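Local coordinates for protein Cyp101j2 (Sphingobium yanoikuyae, PDB 5KYO) that is a cytochrome P450 monooxygenase that carries heme and probably hydroxylates the monoterpene 1,8-cineole, at residues H83-M96 with D338-D350. Residues are numbered along the deposited sequence; the frame is centred on the assembly and turned at random.
Sequences HWVALRSDLAETVM and DMVMAPTVVVAMD
Trp84 meets Asp338 through the polar edge of its ring. The indole NE1 points almost straight at Asp338 OD2, 3.1 Å away with an N-H...O angle of 173°; the oxygen lies in the ring plane but is itself met from above its carboxylate plane. Asn38 gives the same oxygen a second donor, and Trp76 packs edge-to-face with the indole. A leucine at Trp84 would keep some apolar bulk but would probably leave Asp338 OD2 with Asn38 but without its indole donor, and Trp76 without its edge-to-face partner. The backbones meanwhile run parallel: Trp84 N bonds Met339 O, Met341 N bonds Trp84 O at 2.8 Å, and Ala86 N bonds Met341 O. The ring nitrogen His83 ND1 also reaches Trp84 O, on the opposite face of the carbonyl from Met341 N.

Such pairing belongs to the mixed beta sheet of the P450 fold, where strand 339-343 lies between 83-86 and 318-323, and each of the paired strands runs on into a helix. Helix 89-96 folds back over strand 339-343, setting Val95 CB 3.8 Å from Ala342 CB and its CG1 against Val340 CG1.

Farther along, Val347 enters as an apolar knob a hole in the facing helix between Ser89, Ala92, Glu93 and Met96. With CG1 anti to the backbone N (chi1 172°), that methyl meets Ser89 OG and Glu93 OE2, an oxygen hydrogen-bonded to Ser370 OG, while CG2 lies 3.8 Å from Ala92 CB. Beside this knob, Asp350 OD2 offers its anti lone pair to Ser89 N at 2.9 Å, gripping an amide in the first turn of the helix. About one turn before Val347, Thr344 at the start of helix 344-348 lines the heme pocket.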
ATOM      1  N   HIS A  83       3.288  -1.829  21.531  1.00 28.13           N
ATOM      2  CA  HIS A  83       4.355  -1.933  20.540  1.00 26.09           C
ATOM      3  C   HIS A  83       5.158  -0.656  20.371  1.00 29.73           C
ATOM      4  O   HIS A  83       4.671   0.440  20.637  1.00 31.37           O
ATOM      5  CB  HIS A  83       3.778  -2.372  19.180  1.00 25.73           C
ATOM      6  CG  HIS A  83       2.841  -1.383  18.560  1.00 29.90           C
ATOM      7  ND1 HIS A  83       3.270  -0.388  17.708  1.00 27.95           N
ATOM      8  CD2 HIS A  83       1.495  -1.241  18.655  1.00 29.99           C
ATOM      9  CE1 HIS A  83       2.232   0.323  17.301  1.00 27.49           C
ATOM     10  NE2 HIS A  83       1.143  -0.174  17.863  1.00 26.47           N
ATOM     11  N   TRP A  84       6.406  -0.815  19.943  1.00 28.56           N
ATOM     12  CA  TRP A  84       7.273   0.322  19.681  1.00 33.44           C
ATOM     13  C   TRP A  84       6.966   0.937  18.319  1.00 32.67           C
ATOM     14  O   TRP A  84       6.491   0.250  17.407  1.00 30.83           O
ATOM     15  CB  TRP A  84       8.748  -0.078  19.734  1.00 32.12           C
ATOM     16  CG  TRP A  84       9.167  -0.805  20.967  1.00 29.07           C
ATOM     17  CD1 TRP A  84       9.205  -2.163  21.150  1.00 31.24           C
ATOM     18  CD2 TRP A  84       9.646  -0.223  22.185  1.00 32.09           C
ATOM     19  NE1 TRP A  84       9.668  -2.457  22.409  1.00 29.22           N
ATOM     20  CE2 TRP A  84       9.949  -1.284  23.065  1.00 34.82           C
ATOM     21  CE3 TRP A  84       9.851   1.094  22.618  1.00 34.13           C
ATOM     22  CZ2 TRP A  84      10.434  -1.067  24.360  1.00 38.62           C
ATOM     23  CZ3 TRP A  84      10.335   1.308  23.904  1.00 31.50           C
ATOM     24  CH2 TRP A  84      10.621   0.233  24.758  1.00 32.65           C
ATOM     25  N   VAL A  85       7.250   2.230  18.186  1.00 31.61           N
ATOM     26  CA  VAL A  85       7.049   2.933  16.923  1.00 29.89           C
ATOM     27  C   VAL A  85       8.280   3.766  16.561  1.00 29.72           C
ATOM     28  O   VAL A  85       8.711   4.632  17.334  1.00 34.11           O
ATOM     29  CB  VAL A  85       5.808   3.859  16.960  1.00 29.31           C
ATOM     30  CG1 VAL A  85       5.541   4.442  15.565  1.00 29.85           C
ATOM     31  CG2 VAL A  85       4.574   3.128  17.470  1.00 26.22           C
ATOM     32  N   ALA A  86       8.852   3.493  15.392  1.00 25.00           N
ATOM     33  CA  ALA A  86       9.960   4.297  14.886  1.00 27.16           C
ATOM     34  C   ALA A  86       9.411   5.599  14.305  1.00 31.47           C
ATOM     35  O   ALA A  86       8.578   5.581  13.378  1.00 22.14           O
ATOM     36  CB  ALA A  86      10.751   3.544  13.850  1.00 26.74           C
ATOM     37  N   LEU A  87       9.874   6.718  14.862  1.00 23.61           N
ATOM     38  CA  LEU A  87       9.324   8.032  14.529  1.00 29.55           C
ATOM     39  C   LEU A  87      10.303   8.970  13.820  1.00 28.18           C
ATOM     40  O   LEU A  87      10.031  10.170  13.672  1.00 38.34           O
ATOM     41  CB  LEU A  87       8.801   8.700  15.799  1.00 30.03           C
ATOM     42  CG  LEU A  87       7.555   8.007  16.364  1.00 32.21           C
ATOM     43  CD1 LEU A  87       7.101   8.653  17.642  1.00 30.01           C
ATOM     44  CD2 LEU A  87       6.424   8.025  15.343  1.00 33.07           C
ATOM     45  N   ARG A  88      11.439   8.437  13.394  1.00 24.26           N
ATOM     46  CA  ARG A  88      12.375   9.197  12.564  1.00 29.04           C
ATOM     47  C   ARG A  88      12.699   8.422  11.291  1.00 32.27           C
ATOM     48  O   ARG A  88      12.546   7.195  11.246  1.00 29.67           O
ATOM     49  CB  ARG A  88      13.662   9.517  13.328  1.00 29.53           C
ATOM     50  CG  ARG A  88      13.470  10.371  14.570  1.00 39.53           C
ATOM     51  CD  ARG A  88      13.073  11.801  14.235  1.00 45.65           C
ATOM     52  NE  ARG A  88      12.939  12.615  15.442  1.00 51.05           N
ATOM     53  CZ  ARG A  88      11.842  12.675  16.190  1.00 54.13           C
ATOM     54  NH1 ARG A  88      10.763  11.976  15.858  1.00 52.64           N
ATOM     55  NH2 ARG A  88      11.817  13.442  17.270  1.00 62.11           N
ATOM     56  N   SER A  89      13.162   9.133  10.264  1.00 33.67           N
ATOM     57  CA  SER A  89      13.347   8.528   8.942  1.00 38.94           C
ATOM     58  C   SER A  89      14.382   7.402   8.936  1.00 39.25           C
ATOM     59  O   SER A  89      14.075   6.259   8.584  1.00 28.91           O
ATOM     60  CB  SER A  89      13.750   9.593   7.919  1.00 33.73           C
ATOM     61  OG  SER A  89      14.131   8.996   6.688  1.00 32.69           O
ATOM     62  N   ASP A  90      15.609   7.730   9.325  1.00 42.34           N
ATOM     63  CA  ASP A  90      16.704   6.766   9.271  1.00 37.84           C
ATOM     64  C   ASP A  90      16.380   5.524  10.096  1.00 30.96           C
ATOM     65  O   ASP A  90      16.678   4.402   9.698  1.00 28.09           O
ATOM     66  CB  ASP A  90      18.006   7.411   9.752  1.00 40.94           C
ATOM     67  CG  ASP A  90      18.509   8.479   8.802  1.00 51.91           C
ATOM     68  OD1 ASP A  90      19.052   8.119   7.736  1.00 58.34           O
ATOM     69  OD2 ASP A  90      18.355   9.677   9.114  1.00 54.97           O
ATOM     70  N   LEU A  91      15.749   5.744  11.242  1.00 37.53           N
ATOM     71  CA  LEU A  91      15.320   4.666  12.120  1.00 36.25           C
ATOM     72  C   LEU A  91      14.301   3.739  11.445  1.00 29.97           C
ATOM     73  O   LEU A  91      14.473   2.518  11.409  1.00 23.90           O
ATOM     74  CB  LEU A  91      14.727   5.258  13.390  1.00 23.61           C
ATOM     75  CG  LEU A  91      14.475   4.229  14.486  1.00 42.20           C
ATOM     76  CD1 LEU A  91      15.776   3.553  14.892  1.00 49.10           C
ATOM     77  CD2 LEU A  91      13.800   4.883  15.669  1.00 37.49           C
ATOM     78  N   ALA A  92      13.237   4.338  10.919  1.00 28.33           N
ATOM     79  CA  ALA A  92      12.195   3.605  10.197  1.00 27.91           C
ATOM     80  C   ALA A  92      12.764   2.719   9.088  1.00 26.81           C
ATOM     81  O   ALA A  92      12.393   1.547   8.957  1.00 29.68           O
ATOM     82  CB  ALA A  92      11.179   4.593   9.624  1.00 20.12           C
ATOM     83  N   GLU A  93      13.680   3.269   8.299  1.00 26.29           N
ATOM     84  CA  GLU A  93      14.263   2.518   7.184  1.00 26.68           C
ATOM     85  C   GLU A  93      15.146   1.377   7.659  1.00 28.66           C
ATOM     86  O   GLU A  93      15.270   0.352   6.976  1.00 28.59           O
ATOM     87  CB  GLU A  93      15.067   3.434   6.263  1.00 30.85           C
ATOM     88  CG  GLU A  93      14.204   4.416   5.471  1.00 37.72           C
ATOM     89  CD  GLU A  93      14.979   5.132   4.378  1.00 39.59           C
ATOM     90  OE1 GLU A  93      16.201   5.338   4.546  1.00 42.26           O
ATOM     91  OE2 GLU A  93      14.368   5.477   3.344  1.00 37.22           O
ATOM     92  N   THR A  94      15.770   1.569   8.818  1.00 27.22           N
ATOM     93  CA  THR A  94      16.574   0.523   9.449  1.00 28.81           C
ATOM     94  C   THR A  94      15.707  -0.651   9.895  1.00 25.93           C
ATOM     95  O   THR A  94      16.001  -1.789   9.569  1.00 27.39           O
ATOM     96  CB  THR A  94      17.361   1.066  10.668  1.00 28.30           C
ATOM     97  OG1 THR A  94      18.417   1.926  10.217  1.00 25.58           O
ATOM     98  CG2 THR A  94      17.960  -0.079  11.478  1.00 26.57           C
ATOM     99  N   VAL A  95      14.638  -0.376  10.639  1.00 25.47           N
ATOM    100  CA  VAL A  95      13.726  -1.446  11.053  1.00 26.26           C
ATOM    101  C   VAL A  95      13.131  -2.104   9.818  1.00 27.75           C
ATOM    102  O   VAL A  95      13.017  -3.338   9.744  1.00 25.75           O
ATOM    103  CB  VAL A  95      12.597  -0.924  11.974  1.00 26.90           C
ATOM    104  CG1 VAL A  95      11.628  -2.044  12.330  1.00 29.31           C
ATOM    105  CG2 VAL A  95      13.191  -0.345  13.235  1.00 27.61           C
ATOM    106  N   MET A  96      12.794  -1.277   8.827  1.00 20.58           N
ATOM    107  CA  MET A  96      12.220  -1.777   7.583  1.00 32.11           C
ATOM    108  C   MET A  96      13.109  -2.788   6.865  1.00 29.79           C
ATOM    109  O   MET A  96      12.618  -3.772   6.311  1.00 22.52           O
ATOM    110  CB  MET A  96      11.944  -0.622   6.637  1.00 22.70           C
ATOM    111  CG  MET A  96      10.532  -0.530   6.189  1.00 34.84           C
ATOM    112  SD  MET A  96      10.355   1.020   5.315  1.00 30.08           S
ATOM    113  CE  MET A  96      10.206   2.178   6.675  1.00 29.52           C
ATOM    114  N   ASP A 338       8.892  -8.690  20.888  1.00 28.49           N
ATOM    115  CA  ASP A 338       8.444  -7.306  20.761  1.00 32.34           C
ATOM    116  C   ASP A 338       8.100  -6.963  19.297  1.00 26.52           C
ATOM    117  O   ASP A 338       8.707  -7.480  18.352  1.00 26.47           O
ATOM    118  CB  ASP A 338       9.505  -6.343  21.303  1.00 39.55           C
ATOM    119  CG  ASP A 338       9.458  -6.207  22.825  1.00 40.92           C
ATOM    120  OD1 ASP A 338       8.694  -6.958  23.472  1.00 42.98           O
ATOM    121  OD2 ASP A 338      10.180  -5.344  23.373  1.00 36.76           O
ATOM    122  N   MET A 339       7.120  -6.083  19.121  1.00 33.71           N
ATOM    123  CA  MET A 339       6.734  -5.604  17.799  1.00 33.22           C
ATOM    124  C   MET A 339       7.250  -4.189  17.595  1.00 30.09           C
ATOM    125  O   MET A 339       7.194  -3.369  18.509  1.00 30.59           O
ATOM    126  CB  MET A 339       5.213  -5.631  17.632  1.00 31.16           C
ATOM    127  CG  MET A 339       4.629  -7.017  17.685  1.00 21.84           C
ATOM    128  SD  MET A 339       5.225  -7.981  16.281  1.00 27.86           S
ATOM    129  CE  MET A 339       4.757  -6.878  14.937  1.00 39.92           C
ATOM    130  N   VAL A 340       7.765  -3.904  16.404  1.00 22.13           N
ATOM    131  CA  VAL A 340       8.190  -2.546  16.096  1.00 25.64           C
ATOM    132  C   VAL A 340       7.565  -2.052  14.792  1.00 23.42           C
ATOM    133  O   VAL A 340       7.809  -2.615  13.721  1.00 24.93           O
ATOM    134  CB  VAL A 340       9.718  -2.425  15.985  1.00 29.10           C
ATOM    135  CG1 VAL A 340      10.086  -0.985  15.712  1.00 23.21           C
ATOM    136  CG2 VAL A 340      10.408  -2.932  17.273  1.00 23.26           C
ATOM    137  N   MET A 341       6.759  -0.999  14.910  1.00 21.09           N
ATOM    138  CA  MET A 341       6.125  -0.371  13.757  0.80 20.48           C
ATOM    139  C   MET A 341       7.107   0.595  13.100  1.00 24.53           C
ATOM    140  O   MET A 341       7.796   1.344  13.774  1.00 18.07           O
ATOM    141  CB  MET A 341       4.836   0.346  14.169  0.80 21.44           C
ATOM    142  CG  MET A 341       4.000   0.854  13.014  0.80 14.71           C
ATOM    143  SD  MET A 341       2.302   1.232  13.475  0.80 19.24           S
ATOM    144  CE  MET A 341       1.589  -0.411  13.597  0.80 22.20           C
ATOM    145  N   ALA A 342       7.183   0.552  11.775  1.00 27.47           N
ATOM    146  CA  ALA A 342       8.140   1.374  11.043  1.00 28.83           C
ATOM    147  C   ALA A 342       7.475   1.987   9.815  1.00 21.86           C
ATOM    148  O   ALA A 342       7.678   1.514   8.704  1.00 21.05           O
ATOM    149  CB  ALA A 342       9.352   0.535  10.636  1.00 24.01           C
ATOM    150  N   PRO A 343       6.670   3.042  10.021  1.00 27.01           N
ATOM    151  CA  PRO A 343       5.824   3.575   8.946  1.00 27.46           C
ATOM    152  C   PRO A 343       6.594   4.241   7.808  1.00 27.10           C
ATOM    153  O   PRO A 343       7.494   5.057   8.030  1.00 23.22           O
ATOM    154  CB  PRO A 343       4.943   4.602   9.672  1.00 17.85           C
ATOM    155  CG  PRO A 343       4.988   4.180  11.110  1.00 22.33           C
ATOM    156  CD  PRO A 343       6.378   3.684  11.310  1.00 14.76           C
ATOM    157  N   THR A 344       6.211   3.912   6.581  1.00 30.16           N
ATOM    158  CA  THR A 344       6.775   4.598   5.438  1.00 15.26           C
ATOM    159  C   THR A 344       6.513   6.097   5.582  1.00 14.66           C
ATOM    160  O   THR A 344       7.258   6.900   5.054  1.00 21.02           O
ATOM    161  CB  THR A 344       6.189   4.094   4.107  1.00 18.50           C
ATOM    162  OG1 THR A 344       4.797   4.395   4.063  1.00 14.57           O
ATOM    163  CG2 THR A 344       6.347   2.573   3.999  1.00 22.09           C
ATOM    164  N   VAL A 345       5.450   6.439   6.309  1.00 18.66           N
ATOM    165  CA  VAL A 345       4.994   7.820   6.498  1.00 15.88           C
ATOM    166  C   VAL A 345       6.044   8.707   7.159  1.00 21.72           C
ATOM    167  O   VAL A 345       6.251   9.846   6.736  1.00 24.62           O
ATOM    168  CB  VAL A 345       3.704   7.879   7.360  1.00 29.74           C
ATOM    169  CG1 VAL A 345       3.226   9.326   7.532  1.00 22.02           C
ATOM    170  CG2 VAL A 345       2.617   7.017   6.745  1.00 32.40           C
ATOM    171  N   VAL A 346       6.728   8.179   8.173  1.00 20.35           N
ATOM    172  CA  VAL A 346       7.675   8.991   8.942  1.00 25.00           C
ATOM    173  C   VAL A 346       8.983   9.206   8.187  1.00 25.60           C
ATOM    174  O   VAL A 346       9.804  10.030   8.584  1.00 32.40           O
ATOM    175  CB  VAL A 346       7.958   8.371  10.331  1.00 24.69           C
ATOM    176  CG1 VAL A 346       6.644   8.063  11.021  1.00 18.59           C
ATOM    177  CG2 VAL A 346       8.782   7.118  10.212  1.00 24.01           C
ATOM    178  N   VAL A 347       9.150   8.504   7.072  1.00 20.46           N
ATOM    179  CA  VAL A 347      10.359   8.635   6.264  1.00 21.67           C
ATOM    180  C   VAL A 347      10.355   9.933   5.441  1.00 28.65           C
ATOM    181  O   VAL A 347      11.149  10.842   5.709  1.00 28.57           O
ATOM    182  CB  VAL A 347      10.541   7.411   5.329  1.00 30.53           C
ATOM    183  CG1 VAL A 347      11.683   7.641   4.358  1.00 20.79           C
ATOM    184  CG2 VAL A 347      10.793   6.165   6.159  1.00 31.15           C
ATOM    185  N   ALA A 348       9.453  10.047   4.470  1.00 21.52           N
ATOM    186  CA  ALA A 348       9.436  11.232   3.607  1.00 14.75           C
ATOM    187  C   ALA A 348       8.945  12.482   4.328  1.00 26.73           C
ATOM    188  O   ALA A 348       9.192  13.593   3.867  1.00 36.65           O
ATOM    189  CB  ALA A 348       8.570  10.980   2.359  1.00 22.70           C
ATOM    190  N   MET A 349       8.260  12.323   5.458  1.00 24.46           N
ATOM    191  CA  MET A 349       7.744  13.495   6.172  1.00 23.01           C
ATOM    192  C   MET A 349       8.717  14.056   7.196  1.00 25.59           C
ATOM    193  O   MET A 349       8.444  15.099   7.805  1.00 29.99           O
ATOM    194  CB  MET A 349       6.422  13.167   6.857  1.00 21.78           C
ATOM    195  CG  MET A 349       5.307  12.842   5.891  1.00 22.31           C
ATOM    196  SD  MET A 349       4.840  14.255   4.877  1.00 26.68           S
ATOM    197  CE  MET A 349       5.531  13.802   3.306  1.00 20.80           C
ATOM    198  N   ASP A 350       9.842  13.374   7.386  1.00 23.44           N
ATOM    199  CA  ASP A 350      10.874  13.838   8.321  1.00 35.25           C
ATOM    200  C   ASP A 350      11.616  15.051   7.750  1.00 32.11           C
ATOM    201  O   ASP A 350      12.363  14.930   6.774  1.00 31.27           O
ATOM    202  CB  ASP A 350      11.861  12.704   8.632  1.00 35.20           C
ATOM    203  CG  ASP A 350      12.744  12.996   9.850  1.00 31.21           C
ATOM    204  OD1 ASP A 350      12.989  14.178  10.159  1.00 33.70           O
ATOM    205  OD2 ASP A 350      13.203  12.031  10.499  1.00 30.98           O
TER
HETATM  206  O   HOH W   1      14.013  10.506   4.135  1.00 33.22           O